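Local coordinates for protein pyruvate kinase 1 (Trypanosoma brucei brucei, PDB 4KCW) that catalyses the transfer of phosphate from phosphoenolpyruvate to ADP, yielding pyruvate and ATP in the last step of glycolysis, at residues A211-T216 / K239-Q244; V261-L266 / V277-I282; V477-A482 / Q492-Y497. All coordinates share one frame; numbering follows the deposited sequence. Where two conformers were deposited one is given.

Contact 1: A211-T216 / K239-Q244; sequences ASFIRT and KIENHQ. With MG (magnesium ion), chain C; OXL (oxalate ion), chain E.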
loop_
_atom_site.group_PDB
_atom_site.type_symbol
_atom_site.label_atom_id
_atom_site.label_comp_id
_atom_site.label_asym_id
_atom_site.label_seq_id
_atom_site.Cartn_x
_atom_site.Cartn_y
_atom_site.Cartn_z
ATOM N N ALA A 211 22.487 -26.425 -19.300
ATOM C CA ALA A 211 23.951 -26.378 -19.359
ATOM C C ALA A 211 24.543 -26.404 -17.948
ATOM O O ALA A 211 24.316 -25.493 -17.164
ATOM C CB ALA A 211 24.409 -25.136 -20.111
ATOM N N SER A 212 25.234 -27.481 -17.601
ATOM C CA SER A 212 25.736 -27.643 -16.247
ATOM C C SER A 212 26.870 -26.646 -15.884
ATOM O O SER A 212 27.679 -26.259 -16.746
ATOM C CB SER A 212 26.168 -29.077 -16.022
ATOM O OG SER A 212 25.110 -29.974 -16.325
ATOM N N PHE A 213 26.849 -26.149 -14.649
ATOM C CA PHE A 213 28.000 -25.419 -14.074
ATOM C C PHE A 213 28.327 -24.089 -14.750
ATOM O O PHE A 213 29.452 -23.604 -14.664
ATOM C CB PHE A 213 29.265 -26.303 -14.028
ATOM C CG PHE A 213 29.187 -27.418 -13.015
ATOM C CD1 PHE A 213 29.277 -27.143 -11.649
ATOM C CD2 PHE A 213 28.964 -28.749 -13.428
ATOM C CE1 PHE A 213 29.182 -28.172 -10.717
ATOM C CE2 PHE A 213 28.826 -29.773 -12.497
ATOM C CZ PHE A 213 28.948 -29.489 -11.144
ATOM N N ILE A 214 27.348 -23.491 -15.402
ATOM C CA ILE A 214 27.567 -22.180 -15.976
ATOM C C ILE A 214 28.013 -21.216 -14.893
ATOM O O ILE A 214 27.318 -21.030 -13.889
ATOM C CB ILE A 214 26.296 -21.654 -16.642
ATOM C CG1 ILE A 214 25.989 -22.485 -17.888
ATOM C CG2 ILE A 214 26.458 -20.192 -16.991
ATOM C CD1 ILE A 214 27.120 -22.506 -18.913
ATOM N N ARG A 215 29.185 -20.619 -15.054
ATOM C CA ARG A 215 29.637 -19.623 -14.096
ATOM C C ARG A 215 29.801 -18.197 -14.644
ATOM O O ARG A 215 30.030 -17.256 -13.871
ATOM C CB ARG A 215 30.897 -20.089 -13.367
ATOM C CG ARG A 215 32.039 -20.503 -14.271
ATOM C CD ARG A 215 32.808 -21.669 -13.667
ATOM N NE ARG A 215 32.426 -22.925 -14.303
ATOM C CZ ARG A 215 33.225 -23.633 -15.097
ATOM N NH1 ARG A 215 34.500 -23.282 -15.256
ATOM N NH2 ARG A 215 32.757 -24.703 -15.707
ATOM N N THR A 216 29.614 -18.020 -15.957
ATOM C CA THR A 216 29.742 -16.670 -16.580
ATOM C C THR A 216 28.880 -16.538 -17.827
ATOM O O THR A 216 28.628 -17.531 -18.538
ATOM C CB THR A 216 31.208 -16.314 -16.996
ATOM O OG1 THR A 216 31.655 -17.228 -18.006
ATOM C CG2 THR A 216 32.165 -16.335 -15.802
ATOM N N LYS A 239 22.401 -23.846 -15.795
ATOM C CA LYS A 239 22.290 -24.421 -14.474
ATOM C C LYS A 239 23.199 -23.673 -13.515
ATOM O O LYS A 239 24.393 -23.572 -13.764
ATOM C CB LYS A 239 22.676 -25.889 -14.529
ATOM C CG LYS A 239 21.713 -26.727 -15.343
ATOM C CD LYS A 239 22.242 -28.146 -15.546
ATOM C CE LYS A 239 22.376 -28.899 -14.226
ATOM N NZ LYS A 239 22.673 -30.339 -14.461
ATOM N N ILE A 240 22.614 -23.045 -12.487
ATOM C CA ILE A 240 23.398 -22.402 -11.423
ATOM C C ILE A 240 23.693 -23.410 -10.318
ATOM O O ILE A 240 22.783 -24.034 -9.755
ATOM C CB ILE A 240 22.664 -21.201 -10.792
ATOM C CG1 ILE A 240 22.223 -20.208 -11.866
ATOM C CG2 ILE A 240 23.557 -20.519 -9.755
ATOM C CD1 ILE A 240 23.352 -19.736 -12.733
ATOM N N GLU A 241 24.969 -23.557 -10.001
ATOM C CA GLU A 241 25.468 -24.784 -9.406
ATOM C C GLU A 241 26.679 -24.511 -8.530
ATOM O O GLU A 241 27.088 -25.370 -7.776
ATOM C CB GLU A 241 25.842 -25.797 -10.497
ATOM C CG GLU A 241 24.690 -26.652 -10.936
ATOM C CD GLU A 241 25.126 -27.977 -11.527
ATOM O OE1 GLU A 241 25.002 -28.997 -10.822
ATOM O OE2 GLU A 241 25.478 -28.015 -12.729
ATOM N N ASN A 242 27.259 -23.315 -8.634
ATOM C CA ASN A 242 28.374 -22.950 -7.751
ATOM C C ASN A 242 28.363 -21.492 -7.333
ATOM O O ASN A 242 27.511 -20.700 -7.768
ATOM C CB ASN A 242 29.705 -23.289 -8.407
ATOM C CG ASN A 242 29.791 -22.763 -9.822
ATOM O OD1 ASN A 242 29.415 -21.622 -10.083
ATOM N ND2 ASN A 242 30.105 -23.646 -10.767
ATOM N N HIS A 243 29.329 -21.149 -6.489
ATOM C CA HIS A 243 29.547 -19.791 -6.007
ATOM C C HIS A 243 29.482 -18.770 -7.122
ATOM O O HIS A 243 28.789 -17.757 -7.013
ATOM C CB HIS A 243 30.912 -19.726 -5.323
ATOM C CG HIS A 243 31.107 -18.505 -4.486
ATOM N ND1 HIS A 243 31.898 -17.485 -4.868
ATOM C CD2 HIS A 243 30.527 -18.123 -3.270
ATOM C CE1 HIS A 243 31.837 -16.501 -3.947
ATOM N NE2 HIS A 243 30.995 -16.891 -2.974
ATOM N N GLN A 244 30.256 -19.006 -8.178
ATOM C CA GLN A 244 30.439 -18.041 -9.250
ATOM C C GLN A 244 29.137 -17.812 -10.052
ATOM O O GLN A 244 28.803 -16.675 -10.428
ATOM C CB GLN A 244 31.536 -18.541 -10.194
ATOM C CG GLN A 244 32.861 -17.854 -10.052
ATOM C CD GLN A 244 33.664 -17.884 -11.346
ATOM O OE1 GLN A 244 34.103 -18.947 -11.791
ATOM N NE2 GLN A 244 33.832 -16.714 -11.977
HETATM MG MG MG C . 24.888 -30.934 -11.043
HETATM C C1 OXL E . 21.909 -30.914 -11.094
HETATM C C2 OXL E . 22.095 -30.628 -9.585
HETATM O O1 OXL E . 20.737 -30.938 -11.603
HETATM O O2 OXL E . 23.287 -30.609 -9.174
HETATM O O3 OXL E . 22.977 -31.012 -11.745
HETATM O O4 OXL E . 21.071 -30.382 -8.870
HETATM O O HOH W 1 26.842 -22.737 -11.807
HETATM O O HOH W 2 25.696 -30.562 -13.087
HETATM O O HOH W 3 24.584 -32.853 -10.950
#
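K239 runs its whole side chain past the turn at A211 and S212 before reaching the ligand. CB lies 3.1 Å from A211 O, the carbonyl that also accepts the backbone bond from K239 N, and CG stays close to it. CD packs on CA and OG of S212. A single bend, chi3 64°, carries CE to within 3.3 Å of oxalate O3, and NZ finishes there with a 2.8 Å hydrogen bond to O3. NZ also donates to S212 OG (3.1 Å) and makes a salt bridge with D84, while S212 OG is in turn hydrogen-bonded to T85 O.

The second group at the site is the E241 carboxylate, whose oxygens divide the work. OE1 binds the magnesium ion at 1.9 Å. OE2 sits 3.6 Å above the plane of the F213 ring, over its centre, with ring and carboxylate stacked 27° apart; it also takes a weak bond from F213 N and a 2.6 Å bond from water 2, itself a magnesium ligand. N242 ND2 meets the same ring at its edge.

The two segments take in the C-terminal ends of neighbouring TIM-barrel strands, 208-211 and 235-240, and the loops that follow, where the active site opens. Oxalate resembles enolpyruvate, and its O3 is held by both magnesium and K239 NZ, an arrangement consistent with stabilising negative charge on the enolate oxygen.

Contact 2: V261-L266 / V277-I282; sequences VARGDL and VAQMCI. With MG (magnesium ion), chain C; OXL (oxalate ion), chain E.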
loop_
_atom_site.group_PDB
_atom_site.type_symbol
_atom_site.label_atom_id
_atom_site.label_comp_id
_atom_site.label_asym_id
_atom_site.label_seq_id
_atom_site.Cartn_x
_atom_site.Cartn_y
_atom_site.Cartn_z
ATOM N N VAL A 261 17.906 -23.647 -11.029
ATOM C CA VAL A 261 18.568 -23.742 -9.746
ATOM C C VAL A 261 18.878 -25.185 -9.468
ATOM O O VAL A 261 17.991 -25.970 -9.130
ATOM C CB VAL A 261 17.677 -23.224 -8.612
ATOM C CG1 VAL A 261 18.466 -23.155 -7.309
ATOM C CG2 VAL A 261 17.094 -21.877 -8.979
ATOM N N ALA A 262 20.122 -25.553 -9.691
ATOM C CA ALA A 262 20.554 -26.940 -9.591
ATOM C C ALA A 262 21.013 -27.217 -8.175
ATOM O O ALA A 262 22.205 -27.152 -7.883
ATOM C CB ALA A 262 21.699 -27.195 -10.576
ATOM N N ARG A 263 20.067 -27.512 -7.288
ATOM C CA ARG A 263 20.334 -27.451 -5.864
ATOM C C ARG A 263 21.285 -28.527 -5.393
ATOM O O ARG A 263 22.010 -28.327 -4.416
ATOM C CB ARG A 263 19.045 -27.474 -5.090
ATOM C CG ARG A 263 18.146 -26.294 -5.462
ATOM C CD ARG A 263 16.955 -26.212 -4.547
ATOM N NE ARG A 263 16.239 -27.453 -4.584
ATOM C CZ ARG A 263 15.174 -27.703 -3.853
ATOM N NH1 ARG A 263 14.731 -26.780 -3.008
ATOM N NH2 ARG A 263 14.587 -28.888 -3.924
ATOM N N GLY A 264 21.394 -29.600 -6.181
ATOM C CA GLY A 264 22.305 -30.701 -5.891
ATOM C C GLY A 264 23.753 -30.264 -5.728
ATOM O O GLY A 264 24.284 -30.247 -4.596
ATOM N N ASP A 265 24.398 -29.884 -6.835
ATOM C CA ASP A 265 25.759 -29.334 -6.754
ATOM C C ASP A 265 25.841 -27.998 -5.979
ATOM O O ASP A 265 26.767 -27.771 -5.193
ATOM C CB ASP A 265 26.384 -29.202 -8.147
ATOM C CG ASP A 265 26.892 -30.541 -8.682
ATOM O OD1 ASP A 265 26.221 -31.107 -9.585
ATOM O OD2 ASP A 265 27.871 -31.088 -8.102
ATOM N N LEU A 266 24.839 -27.155 -6.142
ATOM C CA LEU A 266 24.833 -25.892 -5.431
ATOM C C LEU A 266 25.038 -26.051 -3.915
ATOM O O LEU A 266 25.860 -25.354 -3.316
ATOM C CB LEU A 266 23.559 -25.117 -5.723
ATOM C CG LEU A 266 23.605 -23.684 -5.220
ATOM C CD1 LEU A 266 24.644 -22.945 -6.037
ATOM C CD2 LEU A 266 22.233 -23.019 -5.353
ATOM N N VAL A 277 18.220 -19.191 0.275
ATOM C CA VAL A 277 18.413 -17.782 -0.085
ATOM C C VAL A 277 18.737 -17.577 -1.570
ATOM O O VAL A 277 18.193 -16.684 -2.206
ATOM C CB VAL A 277 19.527 -17.140 0.759
ATOM C CG1 VAL A 277 19.868 -15.750 0.228
ATOM C CG2 VAL A 277 19.122 -17.094 2.225
ATOM N N ALA A 278 19.652 -18.377 -2.111
ATOM C CA ALA A 278 19.940 -18.321 -3.542
ATOM C C ALA A 278 18.713 -18.648 -4.421
ATOM O O ALA A 278 18.459 -17.989 -5.415
ATOM C CB ALA A 278 21.100 -19.237 -3.874
ATOM N N GLN A 279 17.931 -19.632 -4.009
ATOM C CA GLN A 279 16.712 -20.027 -4.739
ATOM C C GLN A 279 15.707 -18.859 -4.852
ATOM O O GLN A 279 15.206 -18.561 -5.947
ATOM C CB GLN A 279 16.057 -21.232 -4.037
ATOM C CG GLN A 279 14.771 -21.715 -4.686
ATOM C CD GLN A 279 14.222 -22.987 -4.031
ATOM O OE1 GLN A 279 14.988 -23.885 -3.641
ATOM N NE2 GLN A 279 12.908 -23.048 -3.865
ATOM N N MET A 280 15.448 -18.190 -3.729
ATOM C CA MET A 280 14.461 -17.103 -3.669
ATOM C C MET A 280 14.935 -15.997 -4.562
ATOM O O MET A 280 14.195 -15.480 -5.391
ATOM C CB MET A 280 14.332 -16.568 -2.246
ATOM C CG MET A 280 13.659 -17.543 -1.282
ATOM S SD MET A 280 13.739 -16.999 0.438
ATOM C CE MET A 280 12.372 -15.838 0.444
ATOM N N CYS A 281 16.231 -15.780 -4.513
ATOM C CA CYS A 281 16.847 -14.689 -5.210
ATOM C C CYS A 281 16.855 -14.971 -6.709
ATOM O O CYS A 281 16.392 -14.149 -7.509
ATOM C CB CYS A 281 18.268 -14.478 -4.679
ATOM S SG CYS A 281 19.178 -13.250 -5.598
ATOM N N ILE A 282 17.257 -16.183 -7.080
ATOM C CA ILE A 282 17.327 -16.525 -8.483
ATOM C C ILE A 282 15.953 -16.604 -9.131
ATOM O O ILE A 282 15.713 -15.993 -10.184
ATOM C CB ILE A 282 18.130 -17.800 -8.722
ATOM C CG1 ILE A 282 19.605 -17.551 -8.389
ATOM C CG2 ILE A 282 17.989 -18.256 -10.171
ATOM C CD1 ILE A 282 20.348 -18.795 -7.931
HETATM MG MG MG C . 24.888 -30.934 -11.043
HETATM C C1 OXL E . 21.909 -30.914 -11.094
HETATM C C2 OXL E . 22.095 -30.628 -9.585
HETATM O O1 OXL E . 20.737 -30.938 -11.603
HETATM O O2 OXL E . 23.287 -30.609 -9.174
HETATM O O3 OXL E . 22.977 -31.012 -11.745
HETATM O O4 OXL E . 21.071 -30.382 -8.870
HETATM O O HOH W 2 25.696 -30.562 -13.087
HETATM O O HOH W 3 24.584 -32.853 -10.950
#
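Strand 258-262 brings V261 alongside helix 275-289, its CA 6.5 Å from that of Q279, then breaks through an inverse gamma turn centred on A262 into helix 263-269. This is one beta-alpha-beta crossover of the TIM barrel: helix 275-289 packs outside the strand before the chain returns as strand 293-296.

Two small apolar contacts join the segments. V261 has CG1 anti to its nitrogen (chi1 -172°), which leaves CG2 as the branch that meets I282 CG2, 3.9 Å away and approached at a slant. Farther along, L266 CD2 touches the A278 methyl at 4.2 Å.

The polar link lies to one side of these two. R263 NH1 donates to Q279 OE1 over 3.0 Å, in the amide carbonyl plane and on a lone pair, although the acceptor is tilted 27° from the guanidinium plane; R263 CD also comes near OE1. The rest of the guanidinium is gripped by D316, through a salt bridge at NH2, and by A296 O at NE, while N323 takes Q279 NE2. R311 of the second subunit bonds to the carbonyls of R263 and G264.

While the R263 side chain reaches toward helix 275-289, the backbone amides at the start of helix 263-269 face the ligand: G264 N donates to oxalate O4, D265 N donates to oxalate O2 at 2.7 Å, and D265 OD1 binds magnesium at 2.0 Å.

Contact 3: V477-A482 / Q492-Y497; sequences VVVVHA and QTRLIY. With FDP (2,6-di-O-phosphono-beta-D-fructofuranose), chain F.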
loop_
_atom_site.group_PDB
_atom_site.type_symbol
_atom_site.label_atom_id
_atom_site.label_comp_id
_atom_site.label_asym_id
_atom_site.label_seq_id
_atom_site.Cartn_x
_atom_site.Cartn_y
_atom_site.Cartn_z
ATOM N N VAL A 477 -13.093 -14.558 -23.062
ATOM C CA VAL A 477 -11.695 -14.925 -23.260
ATOM C C VAL A 477 -10.932 -13.699 -23.720
ATOM O O VAL A 477 -11.490 -12.850 -24.425
ATOM C CB VAL A 477 -11.559 -16.017 -24.336
ATOM C CG1 VAL A 477 -10.098 -16.267 -24.655
ATOM C CG2 VAL A 477 -12.233 -17.294 -23.867
ATOM N N VAL A 478 -9.689 -13.569 -23.259
ATOM C CA VAL A 478 -8.862 -12.426 -23.593
ATOM C C VAL A 478 -7.862 -12.840 -24.684
ATOM O O VAL A 478 -7.010 -13.735 -24.476
ATOM C CB VAL A 478 -8.083 -11.897 -22.360
ATOM C CG1 VAL A 478 -7.161 -10.763 -22.757
ATOM C CG2 VAL A 478 -9.043 -11.429 -21.267
ATOM N N VAL A 479 -8.027 -12.252 -25.863
ATOM C CA VAL A 479 -7.365 -12.710 -27.065
ATOM C C VAL A 479 -6.339 -11.670 -27.519
ATOM O O VAL A 479 -6.682 -10.476 -27.712
ATOM C CB VAL A 479 -8.383 -12.883 -28.191
ATOM C CG1 VAL A 479 -7.683 -13.270 -29.491
ATOM C CG2 VAL A 479 -9.446 -13.898 -27.788
ATOM N N VAL A 480 -5.092 -12.111 -27.696
ATOM C CA VAL A 480 -3.973 -11.200 -27.953
ATOM C C VAL A 480 -3.283 -11.597 -29.248
ATOM O O VAL A 480 -2.857 -12.728 -29.396
ATOM C CB VAL A 480 -2.970 -11.225 -26.781
ATOM C CG1 VAL A 480 -1.683 -10.507 -27.142
ATOM C CG2 VAL A 480 -3.585 -10.572 -25.573
ATOM N N HIS A 481 -3.302 -10.704 -30.233
ATOM C CA HIS A 481 -2.425 -10.823 -31.423
ATOM C C HIS A 481 -2.259 -9.484 -32.097
ATOM O O HIS A 481 -2.551 -8.445 -31.503
ATOM C CB HIS A 481 -2.989 -11.844 -32.397
ATOM C CG HIS A 481 -4.457 -11.669 -32.686
ATOM N ND1 HIS A 481 -4.925 -10.721 -33.547
ATOM C CD2 HIS A 481 -5.575 -12.416 -32.275
ATOM C CE1 HIS A 481 -6.273 -10.801 -33.620
ATOM N NE2 HIS A 481 -6.673 -11.863 -32.863
ATOM N N ALA A 482 -1.812 -9.472 -33.351
ATOM C CA ALA A 482 -1.689 -8.188 -34.078
ATOM C C ALA A 482 -3.021 -7.845 -34.736
ATOM O O ALA A 482 -3.824 -8.720 -34.995
ATOM C CB ALA A 482 -0.570 -8.251 -35.118
ATOM N N GLN A 492 -2.550 -5.759 -30.184
ATOM C CA GLN A 492 -4.008 -5.729 -30.064
ATOM C C GLN A 492 -4.506 -6.710 -29.005
ATOM O O GLN A 492 -4.071 -7.858 -28.986
ATOM C CB GLN A 492 -4.645 -6.059 -31.422
ATOM C CG GLN A 492 -6.146 -6.004 -31.425
ATOM C CD GLN A 492 -6.728 -6.454 -32.741
ATOM O OE1 GLN A 492 -7.194 -7.585 -32.866
ATOM N NE2 GLN A 492 -6.704 -5.568 -33.747
ATOM N N THR A 493 -5.526 -6.305 -28.246
ATOM C CA THR A 493 -6.201 -7.181 -27.288
ATOM C C THR A 493 -7.689 -7.114 -27.556
ATOM O O THR A 493 -8.256 -6.023 -27.585
ATOM C CB THR A 493 -6.046 -6.682 -25.834
ATOM O OG1 THR A 493 -4.671 -6.466 -25.512
ATOM C CG2 THR A 493 -6.647 -7.699 -24.841
ATOM N N ARG A 494 -8.342 -8.271 -27.658
ATOM C CA ARG A 494 -9.790 -8.310 -27.708
ATOM C C ARG A 494 -10.351 -9.081 -26.513
ATOM O O ARG A 494 -9.813 -10.120 -26.114
ATOM C CB ARG A 494 -10.272 -8.965 -28.999
ATOM C CG ARG A 494 -10.030 -8.162 -30.257
ATOM C CD ARG A 494 -9.531 -9.083 -31.359
ATOM N NE ARG A 494 -10.648 -9.783 -31.956
ATOM C CZ ARG A 494 -10.592 -10.990 -32.483
ATOM N NH1 ARG A 494 -11.696 -11.517 -32.990
ATOM N NH2 ARG A 494 -9.443 -11.642 -32.560
ATOM N N LEU A 495 -11.521 -8.669 -26.051
ATOM C CA LEU A 495 -12.325 -9.546 -25.241
ATOM C C LEU A 495 -13.449 -10.143 -26.054
ATOM O O LEU A 495 -14.278 -9.418 -26.606
ATOM C CB LEU A 495 -12.872 -8.808 -24.052
ATOM C CG LEU A 495 -11.893 -8.804 -22.896
ATOM C CD1 LEU A 495 -10.550 -8.123 -23.296
ATOM C CD2 LEU A 495 -12.551 -8.116 -21.690
ATOM N N ILE A 496 -13.575 -11.455 -25.950
ATOM C CA ILE A 496 -14.380 -12.273 -26.866
ATOM C C ILE A 496 -15.279 -13.206 -26.026
ATOM O O ILE A 496 -14.798 -13.918 -25.153
ATOM C CB ILE A 496 -13.441 -13.168 -27.725
ATOM C CG1 ILE A 496 -12.612 -12.308 -28.649
ATOM C CG2 ILE A 496 -14.221 -14.194 -28.504
ATOM C CD1 ILE A 496 -13.401 -11.171 -29.224
ATOM N N TYR A 497 -16.558 -13.251 -26.326
ATOM C CA TYR A 497 -17.389 -14.309 -25.763
ATOM C C TYR A 497 -17.269 -15.528 -26.622
ATOM O O TYR A 497 -17.364 -15.427 -27.846
ATOM C CB TYR A 497 -18.823 -13.881 -25.699
ATOM C CG TYR A 497 -19.082 -12.828 -24.677
ATOM C CD1 TYR A 497 -19.249 -11.507 -25.056
ATOM C CD2 TYR A 497 -19.109 -13.130 -23.322
ATOM C CE1 TYR A 497 -19.524 -10.517 -24.128
ATOM C CE2 TYR A 497 -19.396 -12.147 -22.376
ATOM C CZ TYR A 497 -19.609 -10.837 -22.798
ATOM O OH TYR A 497 -19.873 -9.833 -21.903
HETATM P P1 FDP F . 1.229 -13.281 -37.227
HETATM O O1P FDP F . -0.197 -12.980 -37.277
HETATM O O2P FDP F . 1.535 -14.799 -37.327
HETATM O O3P FDP F . 2.074 -12.563 -38.353
HETATM O O1 FDP F . 3.240 -10.507 -37.018
HETATM C C1 FDP F . 1.914 -10.550 -36.450
HETATM C C2 FDP F . 1.922 -11.577 -35.306
HETATM O O2 FDP F . 1.949 -12.866 -35.833
HETATM C C3 FDP F . 0.791 -11.399 -34.293
HETATM O O3 FDP F . -0.471 -11.847 -34.802
HETATM C C4 FDP F . 1.290 -12.347 -33.251
HETATM O O4 FDP F . 0.576 -12.169 -32.013
HETATM C C5 FDP F . 2.764 -11.918 -33.137
HETATM O O5 FDP F . 3.109 -11.427 -34.470
HETATM C C6 FDP F . 3.631 -13.134 -32.774
HETATM O O6 FDP F . 4.946 -12.733 -32.370
HETATM P P2 FDP F . 5.901 -13.730 -31.566
HETATM O O4P FDP F . 5.378 -14.092 -30.187
HETATM O O5P FDP F . 6.098 -15.004 -32.513
HETATM O O6P FDP F . 7.372 -13.034 -31.460
#
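R494 lies alongside V479, its NH2 3.9 Å from V479 CG1, and bends at chi2 and chi3 so that NH2 arrives in the plane of the H481 ring, at its edge. There it gives H481 NE2 a weak hydrogen bond of 2.8 Å, with ring and guanidinium planes 63° apart. The ring is fixed from its other nitrogen: ND1 donates to A482 O at 2.7 Å, which leaves NE2 as the acceptor. Q492 OE1 comes obliquely to the same ring, 3.4 Å from H481 CE1. On this face too, V479 CG2 presses on I496 CG1 at 3.6 Å.

Strands 476-481 and 492-497 form an antiparallel beta hairpin, 153° between the directions of the short segments, at one edge of the mixed sheet of the alpha/beta domain. Paired backbone bonds join V477 with I496 and V479 with R494; the H481-Q492 pair is slacker, one of its two bonds being weak. The sheet's opposite face carries V478 against T493, methyl to methyl, and V478 CG2 beside L495 CD1; helix 377-392 covers it.

Strand 492-497 is the last one within the chain, but Q492, T493 and R494 form an antiparallel ladder with a strand of the third subunit, carrying the sheet across the interface.

Just past the hairpin strand, A482 N donates to O3 of bound fructose 2,6-bisphosphate at 3.1 Å, while H481 CA lies 3.3 Å from the sugar's O4.

Contacts 1 and 2 share the barrel core, on the neighbouring strands 235-240 and 258-262, and meet at the magnesium ion: E241 and D265 both bind it, their OE1 and OD1 only 2.7 Å apart. Contact 1 is largely polar and faces the ligand; in contact 2 the first segment also reaches the ligand, but its packing on helix 275-289 lies behind the site, mostly apolar with one buried polar link, against the second subunit. Contact 3 belongs to a different domain, its centre about 40 Å from that of contact 1. It too is buried, but is held chiefly by a regular backbone ladder, under helix 377-392, and borders an effector site and the third subunit.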